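Local coordinates for protein PA1221 (Pseudomonas aeruginosa, PDB 4DG9) that joins an AMP-binding domain of the ANL superfamily to a carrier domain of the phosphopantetheine-attachment type in a single chain, at residues D164-I169 with A183-G188; G81-Y86 with Y106-Q111; L39-E44 with D54-L59. All coordinates share one frame; numbering follows the deposited sequence.

Interaction 1 of 3, residues D164-I169 with A183-G188; sequences DQIAYI and ACTHAG
Cys184 lies against Tyr168 where strands 166-169 and 183-185 pair antiparallel, in the hairpin whose connection, rich in Ser, Thr and Gly, is consistent with the conserved phosphate-binding-type loop of ANL proteins. Cys184 CB sits over one face of the Tyr168 ring, toward the rim, 3.7 Å from Tyr168 CZ, in a CH-pi contact; SG meets the same ring obliquely. Tyr168 CG stands between backbone N and carbonyl carbon (chi1 70°), which sets that ring face against Cys184 CB. Cys184 N donates almost straight to Tyr168 O at 2.9 Å. Cys184 O takes two amides of the facing strand, Ala167 N at 2.8 Å in the carbonyl plane and Tyr168 N in a weak bond at 3.3 Å. Two residues thus face one, a classic beta bulge that shifts the register between Ile166 and Tyr168. On the other face of the sheet, Ala183 CB packs between two isoleucine ends, 3.8 Å from Ile166 CD1 and 3.7 Å from Ile169 CD1. Beyond the strand end His186 N bonds Gln165 O at 3.1 Å, and the same carbonyl lies at the edge of the imidazole, in its plane. That ring is held by ND1 bonding to Val29 N and by an edge-to-face contact with Phe161. Strand 103-106 flanks 166-169, with Tyr104 bonding the backbone of Ala167 and Ile169, and Tyr168 OH bonds Thr219 weakly. Thr185 caps the following helix: Thr185 OG1 (chi1 76°) accepts from Gly188 N at 2.9 Å.

Interaction 2 of 3, residues G81-Y86 with Y106-Q111; sequences GVYGEY and YIDLKQ
Val82 O accepts the amide of Ile107 at 3.0 Å (N to O), the donor tilted 23° out of the carbonyl plane, and on the same strand end Val82 pairs in parallel with Tyr106. A second, weak bond comes from the phenol of Tyr106, whose OH reaches Gly84 O at 3.2 Å. With CG anti to the backbone N (chi1 -170°), this ring runs along the strand end, so that Gly84 O lies at its edge, in its plane, and Val82 O meets it obliquely. Within 106-111, Asp108 fixes the turn: Asp108 OD1 accepts Lys110 N at 2.7 Å, an Asx turn, while OD2 takes Gln111 NE2 from well above the carboxylate plane, and Gln111 N bonds Asp108 O in a type I turn. All this lies at the C-terminal ends of two neighbouring parallel strands, 79-83 and 103-106, joined by a beta-alpha-beta crossover through helix 88-99, which packs on Val82. Apolar contact centres on Tyr83. Leu109 lays its CG over the middle of one Tyr83 ring face, a CH-pi contact whose apparent closeness is doubtful; the two side chains cross obliquely, and Leu109 also touches Asn116 of helix 113-123. The Tyr83 ring stretches out there because its CG is anti to the backbone N (chi1 -174°), and Tyr83 CD1 also stands 4.1 Å from Tyr106 CZ. The charged contact is loose: Glu85 OE2 and the poorly ordered Lys110 NZ are 3.9 Å apart, a long salt bridge between side chains that cross at about a right angle.

Interaction 3 of 3, residues L39-E44 with D54-L59; sequences LHPHRE and DYRQLL
Pro41 turns CB onto one face of the Arg56 guanidinium, near its rim, with Pro41 CB 3.4 Å from Arg56 NH2. Arg56 leaves the helix with CG anti to its own backbone N (chi1 -172°) and bends at chi3 to bring that flat group over the proline. His42 runs beside it in the same direction, its ring plane 65° from the guanidinium; His42 CE1 stands at the guanidinium's edge, 4.0 Å from Arg56 NH2, and Pro41 CB lies over the imidazole face. The Tyr55 ring packs against the loop backbone: His40 O approaches Tyr55 CB and meets the ring obliquely, while the carbonyl of Arg43 lies at the ring edge. The phenol is anchored by OH bonding to Gly230 O, and Arg43 swings away to bond Pro203 and Gly229. Two backbone amides at the helix start are met by loop carbonyls: Arg56 N reaches a lone pair of Pro41 O at 3.1 Å, and Tyr55 N bonds Arg43 O at 3.1 Å. Both carbonyls belong to the type I turn from His40 to Arg43. Asp54 CB is 3.2 Å from Arg43 O, and its carboxylate stays beside Pro41 O without hydrogen-bonding to it. Instead Asp54 OD1 accepts from Gln57 N at 3.0 Å while Gln57 OE1 accepts from Asp54 N at 3.2 Å, the reciprocal pair of a capping box at the N-terminus of helix 55-72.

Overall arrangement
From the N terminus, interaction 3 comes first: it closes the short loop holding strands 44-48 and 51-54 and sets the turn after helix 29-39 against the start of helix 55-72. That helix leads to strand 79-83, where interaction 2 begins and closes over helix 88-99 and strand 103-106. Interaction 1 follows, closing the hairpin of 166-171 and 181-185. The three loops lie in series, with no nesting or crossing, and no two contacts touch; interactions 1 and 2 come nearest, about 5 Å between closest atoms. Strand 103-106 bridges these two, since Tyr104 bonds the hairpin and Tyr106 belongs to interaction 2, while Leu58 rests on helix 88-99.

Interaction 1 of 3, residues D164-I169 with A183-G188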
loop_
_atom_site.group_PDB
_atom_site.type_symbol
_atom_site.label_atom_id
_atom_site.label_comp_id
_atom_site.label_asym_id
_atom_site.label_seq_id
_atom_site.Cartn_x
_atom_site.Cartn_y
_atom_site.Cartn_z
ATOM N N ASP A 164 -11.614 21.492 3.005
ATOM C CA ASP A 164 -10.194 21.445 3.397
ATOM C C ASP A 164 -9.963 20.750 4.751
ATOM O O ASP A 164 -8.819 20.614 5.217
ATOM C CB ASP A 164 -9.542 22.843 3.361
ATOM C CG ASP A 164 -10.097 23.796 4.426
ATOM O OD1 ASP A 164 -11.261 23.654 4.850
ATOM O OD2 ASP A 164 -9.357 24.706 4.842
ATOM N N GLN A 165 -11.059 20.301 5.357
ATOM C CA GLN A 165 -11.020 19.453 6.544
ATOM C C GLN A 165 -10.170 18.209 6.336
ATOM O O GLN A 165 -10.190 17.614 5.261
ATOM C CB GLN A 165 -12.436 18.985 6.864
ATOM C CG GLN A 165 -12.652 18.537 8.291
ATOM C CD GLN A 165 -12.707 19.710 9.263
ATOM O OE1 GLN A 165 -12.459 20.864 8.885
ATOM N NE2 GLN A 165 -13.028 19.418 10.523
ATOM N N ILE A 166 -9.456 17.789 7.372
ATOM C CA ILE A 166 -8.743 16.516 7.310
ATOM C C ILE A 166 -9.707 15.317 7.294
ATOM O O ILE A 166 -10.530 15.170 8.185
ATOM C CB ILE A 166 -7.769 16.334 8.525
ATOM C CG1 ILE A 166 -6.826 17.516 8.641
ATOM C CG2 ILE A 166 -6.945 15.077 8.360
ATOM C CD1 ILE A 166 -6.352 17.990 7.273
ATOM N N ALA A 167 -9.609 14.486 6.263
ATOM C CA ALA A 167 -10.251 13.175 6.222
ATOM C C ALA A 167 -9.455 12.057 6.923
ATOM O O ALA A 167 -10.019 11.251 7.660
ATOM C CB ALA A 167 -10.514 12.782 4.780
ATOM N N TYR A 168 -8.151 11.989 6.676
ATOM C CA TYR A 168 -7.355 10.891 7.212
ATOM C C TYR A 168 -5.859 11.186 7.289
ATOM O O TYR A 168 -5.366 12.139 6.690
ATOM C CB TYR A 168 -7.608 9.581 6.447
ATOM C CG TYR A 168 -7.075 9.553 5.027
ATOM C CD1 TYR A 168 -5.739 9.265 4.763
ATOM C CD2 TYR A 168 -7.909 9.798 3.954
ATOM C CE1 TYR A 168 -5.255 9.238 3.469
ATOM C CE2 TYR A 168 -7.434 9.772 2.652
ATOM C CZ TYR A 168 -6.111 9.493 2.414
ATOM O OH TYR A 168 -5.656 9.476 1.114
ATOM N N ILE A 169 -5.150 10.342 8.028
ATOM C CA ILE A 169 -3.715 10.470 8.205
ATOM C C ILE A 169 -2.995 9.263 7.629
ATOM O O ILE A 169 -3.402 8.130 7.881
ATOM C CB ILE A 169 -3.372 10.492 9.702
ATOM C CG1 ILE A 169 -4.112 11.631 10.425
ATOM C CG2 ILE A 169 -1.869 10.508 9.910
ATOM C CD1 ILE A 169 -3.714 13.027 10.021
ATOM N N ALA A 183 -1.450 14.572 6.615
ATOM C CA ALA A 183 -2.896 14.754 6.719
ATOM C C ALA A 183 -3.509 15.039 5.349
ATOM O O ALA A 183 -3.154 16.000 4.693
ATOM C CB ALA A 183 -3.219 15.875 7.672
ATOM N N CYS A 184 -4.446 14.199 4.938
ATOM C CA CYS A 184 -5.077 14.322 3.641
ATOM C C CYS A 184 -6.513 14.805 3.825
ATOM O O CYS A 184 -7.136 14.550 4.855
ATOM C CB CYS A 184 -5.002 12.983 2.890
ATOM S SG CYS A 184 -3.276 12.542 2.411
ATOM N N THR A 185 -7.049 15.484 2.820
ATOM C CA THR A 185 -8.259 16.278 3.002
ATOM C C THR A 185 -9.440 15.652 2.281
ATOM O O THR A 185 -9.265 14.826 1.392
ATOM C CB THR A 185 -8.063 17.698 2.426
ATOM O OG1 THR A 185 -8.147 17.645 0.999
ATOM C CG2 THR A 185 -6.696 18.276 2.824
ATOM N N HIS A 186 -10.646 16.009 2.696
ATOM C CA HIS A 186 -11.834 15.625 1.942
ATOM C C HIS A 186 -11.719 15.923 0.460
ATOM O O HIS A 186 -12.096 15.097 -0.376
ATOM C CB HIS A 186 -13.050 16.336 2.480
ATOM C CG HIS A 186 -13.529 15.783 3.776
ATOM N ND1 HIS A 186 -14.754 15.165 3.907
ATOM C CD2 HIS A 186 -12.948 15.740 4.994
ATOM C CE1 HIS A 186 -14.906 14.774 5.160
ATOM N NE2 HIS A 186 -13.828 15.110 5.840
ATOM N N ALA A 187 -11.204 17.108 0.140
ATOM C CA ALA A 187 -11.065 17.526 -1.255
ATOM C C ALA A 187 -10.107 16.627 -2.007
ATOM O O ALA A 187 -10.298 16.374 -3.184
ATOM C CB ALA A 187 -10.625 18.955 -1.345
ATOM N N GLY A 188 -9.087 16.123 -1.323
ATOM C CA GLY A 188 -8.157 15.203 -1.944
ATOM C C GLY A 188 -8.927 13.990 -2.417
ATOM O O GLY A 188 -8.720 13.488 -3.531
#

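Interaction 2 of 3, residues G81-Y86 with Y106-Q111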
loop_
_atom_site.group_PDB
_atom_site.type_symbol
_atom_site.label_atom_id
_atom_site.label_comp_id
_atom_site.label_asym_id
_atom_site.label_seq_id
_atom_site.Cartn_x
_atom_site.Cartn_y
_atom_site.Cartn_z
ATOM N N GLY A 81 -8.837 6.656 15.907
ATOM C CA GLY A 81 -8.265 5.428 15.390
ATOM C C GLY A 81 -9.293 4.367 15.027
ATOM O O GLY A 81 -10.413 4.348 15.529
ATOM N N VAL A 82 -8.888 3.480 14.131
ATOM C CA VAL A 82 -9.680 2.334 13.748
ATOM C C VAL A 82 -8.787 1.104 13.717
ATOM O O VAL A 82 -7.666 1.149 13.192
ATOM C CB VAL A 82 -10.298 2.528 12.356
ATOM C CG1 VAL A 82 -10.965 1.234 11.883
ATOM C CG2 VAL A 82 -11.295 3.657 12.399
ATOM N N TYR A 83 -9.280 0.010 14.287
ATOM C CA TYR A 83 -8.602 -1.262 14.131
ATOM C C TYR A 83 -9.504 -2.400 13.694
ATOM O O TYR A 83 -10.697 -2.426 13.990
ATOM C CB TYR A 83 -7.826 -1.694 15.378
ATOM C CG TYR A 83 -7.039 -2.953 15.069
ATOM C CD1 TYR A 83 -6.206 -3.008 13.945
ATOM C CD2 TYR A 83 -7.164 -4.102 15.848
ATOM C CE1 TYR A 83 -5.491 -4.157 13.622
ATOM C CE2 TYR A 83 -6.450 -5.271 15.535
ATOM C CZ TYR A 83 -5.613 -5.291 14.421
ATOM O OH TYR A 83 -4.902 -6.435 14.106
ATOM N N GLY A 84 -8.869 -3.371 13.053
ATOM C CA GLY A 84 -9.497 -4.546 12.494
ATOM C C GLY A 84 -9.487 -4.629 10.978
ATOM O O GLY A 84 -9.525 -3.636 10.260
ATOM N N GLU A 85 -9.471 -5.869 10.503
ATOM C CA GLU A 85 -9.475 -6.166 9.094
ATOM C C GLU A 85 -10.787 -5.697 8.537
ATOM O O GLU A 85 -11.758 -5.516 9.273
ATOM C CB GLU A 85 -9.373 -7.673 8.885
ATOM C CG GLU A 85 -8.111 -8.284 9.446
ATOM C CD GLU A 85 -6.881 -7.871 8.673
ATOM O OE1 GLU A 85 -6.997 -7.665 7.446
ATOM O OE2 GLU A 85 -5.801 -7.750 9.293
ATOM N N TYR A 86 -10.823 -5.513 7.227
ATOM C CA TYR A 86 -11.997 -4.955 6.599
ATOM C C TYR A 86 -13.262 -5.696 7.015
ATOM O O TYR A 86 -13.315 -6.919 6.957
ATOM C CB TYR A 86 -11.834 -4.973 5.087
ATOM C CG TYR A 86 -10.847 -3.949 4.605
ATOM C CD1 TYR A 86 -11.050 -2.595 4.878
ATOM C CD2 TYR A 86 -9.718 -4.320 3.866
ATOM C CE1 TYR A 86 -10.165 -1.636 4.450
ATOM C CE2 TYR A 86 -8.818 -3.365 3.428
ATOM C CZ TYR A 86 -9.054 -2.019 3.734
ATOM O OH TYR A 86 -8.184 -1.056 3.322
ATOM N N TYR A 106 -5.560 4.509 10.704
ATOM C CA TYR A 106 -5.553 3.077 10.894
ATOM C C TYR A 106 -4.421 2.683 11.824
ATOM O O TYR A 106 -3.262 2.920 11.538
ATOM C CB TYR A 106 -5.415 2.331 9.573
ATOM C CG TYR A 106 -5.647 0.848 9.726
ATOM C CD1 TYR A 106 -6.926 0.350 9.973
ATOM C CD2 TYR A 106 -4.594 -0.054 9.645
ATOM C CE1 TYR A 106 -7.152 -1.012 10.135
ATOM C CE2 TYR A 106 -4.810 -1.416 9.790
ATOM C CZ TYR A 106 -6.093 -1.887 10.031
ATOM O OH TYR A 106 -6.309 -3.233 10.182
ATOM N N ILE A 107 -4.772 2.080 12.949
ATOM C CA ILE A 107 -3.780 1.505 13.829
ATOM C C ILE A 107 -3.690 0.028 13.532
ATOM O O ILE A 107 -4.642 -0.701 13.755
ATOM C CB ILE A 107 -4.211 1.642 15.258
ATOM C CG1 ILE A 107 -4.417 3.121 15.573
ATOM C CG2 ILE A 107 -3.180 0.978 16.163
ATOM C CD1 ILE A 107 -3.150 3.950 15.384
ATOM N N ASP A 108 -2.552 -0.409 13.014
ATOM C CA ASP A 108 -2.360 -1.800 12.637
ATOM C C ASP A 108 -1.823 -2.534 13.861
ATOM O O ASP A 108 -0.753 -2.203 14.360
ATOM C CB ASP A 108 -1.360 -1.866 11.479
ATOM C CG ASP A 108 -1.103 -3.284 10.994
ATOM O OD1 ASP A 108 -1.452 -4.243 11.731
ATOM O OD2 ASP A 108 -0.536 -3.426 9.876
ATOM N N LEU A 109 -2.563 -3.513 14.372
ATOM C CA LEU A 109 -2.118 -4.180 15.600
ATOM C C LEU A 109 -1.127 -5.303 15.307
ATOM O O LEU A 109 -0.658 -5.975 16.213
ATOM C CB LEU A 109 -3.284 -4.652 16.485
ATOM C CG LEU A 109 -4.099 -3.577 17.228
ATOM C CD1 LEU A 109 -5.081 -4.219 18.208
ATOM C CD2 LEU A 109 -3.209 -2.588 17.962
ATOM N N LYS A 110 -0.825 -5.497 14.028
ATOM C CA LYS A 110 0.298 -6.336 13.639
ATOM C C LYS A 110 1.624 -5.654 13.951
ATOM O O LYS A 110 2.680 -6.222 13.702
ATOM C CB LYS A 110 0.245 -6.683 12.145
ATOM C CG LYS A 110 -0.903 -7.589 11.757
ATOM C CD LYS A 110 -0.887 -7.902 10.269
ATOM C CE LYS A 110 -2.215 -8.520 9.850
ATOM N NZ LYS A 110 -2.723 -9.497 10.862
ATOM N N GLN A 111 1.574 -4.428 14.464
ATOM C CA GLN A 111 2.785 -3.616 14.560
ATOM C C GLN A 111 3.188 -3.448 16.009
ATOM O O GLN A 111 2.372 -3.621 16.896
ATOM C CB GLN A 111 2.604 -2.245 13.896
ATOM C CG GLN A 111 2.126 -2.320 12.446
ATOM C CD GLN A 111 3.068 -3.119 11.539
ATOM O OE1 GLN A 111 4.246 -3.313 11.854
ATOM N NE2 GLN A 111 2.544 -3.584 10.406
#

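Interaction 3 of 3, residues L39-E44 with D54-L59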
loop_
_atom_site.group_PDB
_atom_site.type_symbol
_atom_site.label_atom_id
_atom_site.label_comp_id
_atom_site.label_asym_id
_atom_site.label_seq_id
_atom_site.Cartn_x
_atom_site.Cartn_y
_atom_site.Cartn_z
ATOM N N LEU A 39 -29.733 9.261 -3.674
ATOM C CA LEU A 39 -30.079 8.752 -5.004
ATOM C C LEU A 39 -30.250 7.242 -5.059
ATOM O O LEU A 39 -31.070 6.735 -5.820
ATOM C CB LEU A 39 -28.998 9.106 -6.013
ATOM C CG LEU A 39 -28.927 10.528 -6.545
ATOM C CD1 LEU A 39 -27.673 10.655 -7.418
ATOM C CD2 LEU A 39 -30.201 10.851 -7.315
ATOM N N HIS A 40 -29.448 6.518 -4.284
ATOM C CA HIS A 40 -29.364 5.077 -4.465
ATOM C C HIS A 40 -29.567 4.301 -3.176
ATOM O O HIS A 40 -28.726 3.486 -2.805
ATOM C CB HIS A 40 -27.990 4.705 -5.024
ATOM C CG HIS A 40 -27.613 5.435 -6.276
ATOM N ND1 HIS A 40 -28.286 5.269 -7.468
ATOM C CD2 HIS A 40 -26.600 6.295 -6.534
ATOM C CE1 HIS A 40 -27.707 6.004 -8.400
ATOM N NE2 HIS A 40 -26.684 6.639 -7.860
ATOM N N PRO A 41 -30.708 4.499 -2.517
ATOM C CA PRO A 41 -30.851 3.924 -1.179
ATOM C C PRO A 41 -30.697 2.407 -1.180
ATOM O O PRO A 41 -30.179 1.851 -0.209
ATOM C CB PRO A 41 -32.279 4.318 -0.783
ATOM C CG PRO A 41 -32.620 5.487 -1.677
ATOM C CD PRO A 41 -31.931 5.184 -2.965
ATOM N N HIS A 42 -31.141 1.757 -2.252
ATOM C CA HIS A 42 -31.168 0.291 -2.318
ATOM C C HIS A 42 -30.022 -0.380 -3.046
ATOM O O HIS A 42 -30.020 -1.600 -3.187
ATOM C CB HIS A 42 -32.496 -0.176 -2.904
ATOM C CG HIS A 42 -33.671 0.520 -2.303
ATOM N ND1 HIS A 42 -33.914 0.520 -0.944
ATOM C CD2 HIS A 42 -34.636 1.287 -2.863
ATOM C CE1 HIS A 42 -34.992 1.241 -0.697
ATOM N NE2 HIS A 42 -35.450 1.715 -1.844
ATOM N N ARG A 43 -29.057 0.396 -3.525
ATOM C CA ARG A 43 -27.905 -0.198 -4.183
ATOM C C ARG A 43 -26.996 -0.770 -3.112
ATOM O O ARG A 43 -26.924 -0.208 -2.016
ATOM C CB ARG A 43 -27.136 0.854 -4.984
ATOM C CG ARG A 43 -27.910 1.481 -6.144
ATOM C CD ARG A 43 -26.950 2.086 -7.170
ATOM N NE ARG A 43 -26.057 1.077 -7.740
ATOM C CZ ARG A 43 -26.421 0.226 -8.691
ATOM N NH1 ARG A 43 -27.651 0.282 -9.178
ATOM N NH2 ARG A 43 -25.559 -0.662 -9.166
ATOM N N GLU A 44 -26.311 -1.875 -3.418
ATOM C CA GLU A 44 -25.325 -2.412 -2.499
ATOM C C GLU A 44 -24.202 -1.397 -2.325
ATOM O O GLU A 44 -23.545 -1.010 -3.299
ATOM C CB GLU A 44 -24.723 -3.711 -3.039
ATOM C CG GLU A 44 -25.609 -4.934 -2.940
ATOM C CD GLU A 44 -24.907 -6.215 -3.402
ATOM O OE1 GLU A 44 -24.926 -6.503 -4.621
ATOM O OE2 GLU A 44 -24.337 -6.937 -2.551
ATOM N N ASP A 54 -26.987 -1.971 2.158
ATOM C CA ASP A 54 -27.253 -0.978 1.125
ATOM C C ASP A 54 -26.931 0.436 1.591
ATOM O O ASP A 54 -26.589 0.638 2.762
ATOM C CB ASP A 54 -28.654 -1.123 0.488
ATOM C CG ASP A 54 -29.813 -0.840 1.448
ATOM O OD1 ASP A 54 -29.724 0.054 2.324
ATOM O OD2 ASP A 54 -30.863 -1.500 1.271
ATOM N N TYR A 55 -27.041 1.409 0.682
ATOM C CA TYR A 55 -26.662 2.791 0.996
ATOM C C TYR A 55 -27.438 3.386 2.175
ATOM O O TYR A 55 -26.840 3.934 3.086
ATOM C CB TYR A 55 -26.760 3.685 -0.238
ATOM C CG TYR A 55 -25.500 3.661 -1.067
ATOM C CD1 TYR A 55 -25.240 2.605 -1.908
ATOM C CD2 TYR A 55 -24.552 4.686 -0.985
ATOM C CE1 TYR A 55 -24.086 2.562 -2.662
ATOM C CE2 TYR A 55 -23.388 4.643 -1.742
ATOM C CZ TYR A 55 -23.177 3.569 -2.580
ATOM O OH TYR A 55 -22.050 3.463 -3.332
ATOM N N ARG A 56 -28.761 3.274 2.154
ATOM C CA ARG A 56 -29.594 3.735 3.262
ATOM C C ARG A 56 -29.157 3.137 4.614
ATOM O O ARG A 56 -29.036 3.860 5.608
ATOM C CB ARG A 56 -31.069 3.417 2.983
ATOM C CG ARG A 56 -32.045 4.026 3.975
ATOM C CD ARG A 56 -33.418 3.349 3.934
ATOM N NE ARG A 56 -34.135 3.555 2.672
ATOM C CZ ARG A 56 -34.423 4.747 2.144
ATOM N NH1 ARG A 56 -34.045 5.864 2.759
ATOM N NH2 ARG A 56 -35.082 4.823 0.991
ATOM N N GLN A 57 -28.905 1.827 4.640
ATOM C CA GLN A 57 -28.433 1.143 5.846
ATOM C C GLN A 57 -27.045 1.625 6.261
ATOM O O GLN A 57 -26.792 1.916 7.443
ATOM C CB GLN A 57 -28.435 -0.376 5.645
ATOM C CG GLN A 57 -29.783 -0.909 5.157
ATOM C CD GLN A 57 -29.853 -2.429 5.029
ATOM O OE1 GLN A 57 -29.036 -3.067 4.349
ATOM N NE2 GLN A 57 -30.856 -3.012 5.674
ATOM N N LEU A 58 -26.137 1.727 5.298
ATOM C CA LEU A 58 -24.818 2.216 5.651
ATOM C C LEU A 58 -24.979 3.590 6.310
ATOM O O LEU A 58 -24.488 3.815 7.421
ATOM C CB LEU A 58 -23.893 2.268 4.440
ATOM C CG LEU A 58 -22.457 2.706 4.719
ATOM C CD1 LEU A 58 -21.824 1.846 5.812
ATOM C CD2 LEU A 58 -21.646 2.645 3.443
ATOM N N LEU A 59 -25.712 4.483 5.645
ATOM C CA LEU A 59 -25.928 5.831 6.157
ATOM C C LEU A 59 -26.503 5.866 7.575
ATOM O O LEU A 59 -26.008 6.614 8.421
ATOM C CB LEU A 59 -26.819 6.634 5.223
ATOM C CG LEU A 59 -27.053 8.101 5.621
ATOM C CD1 LEU A 59 -25.768 8.903 5.712
ATOM C CD2 LEU A 59 -27.968 8.725 4.622
#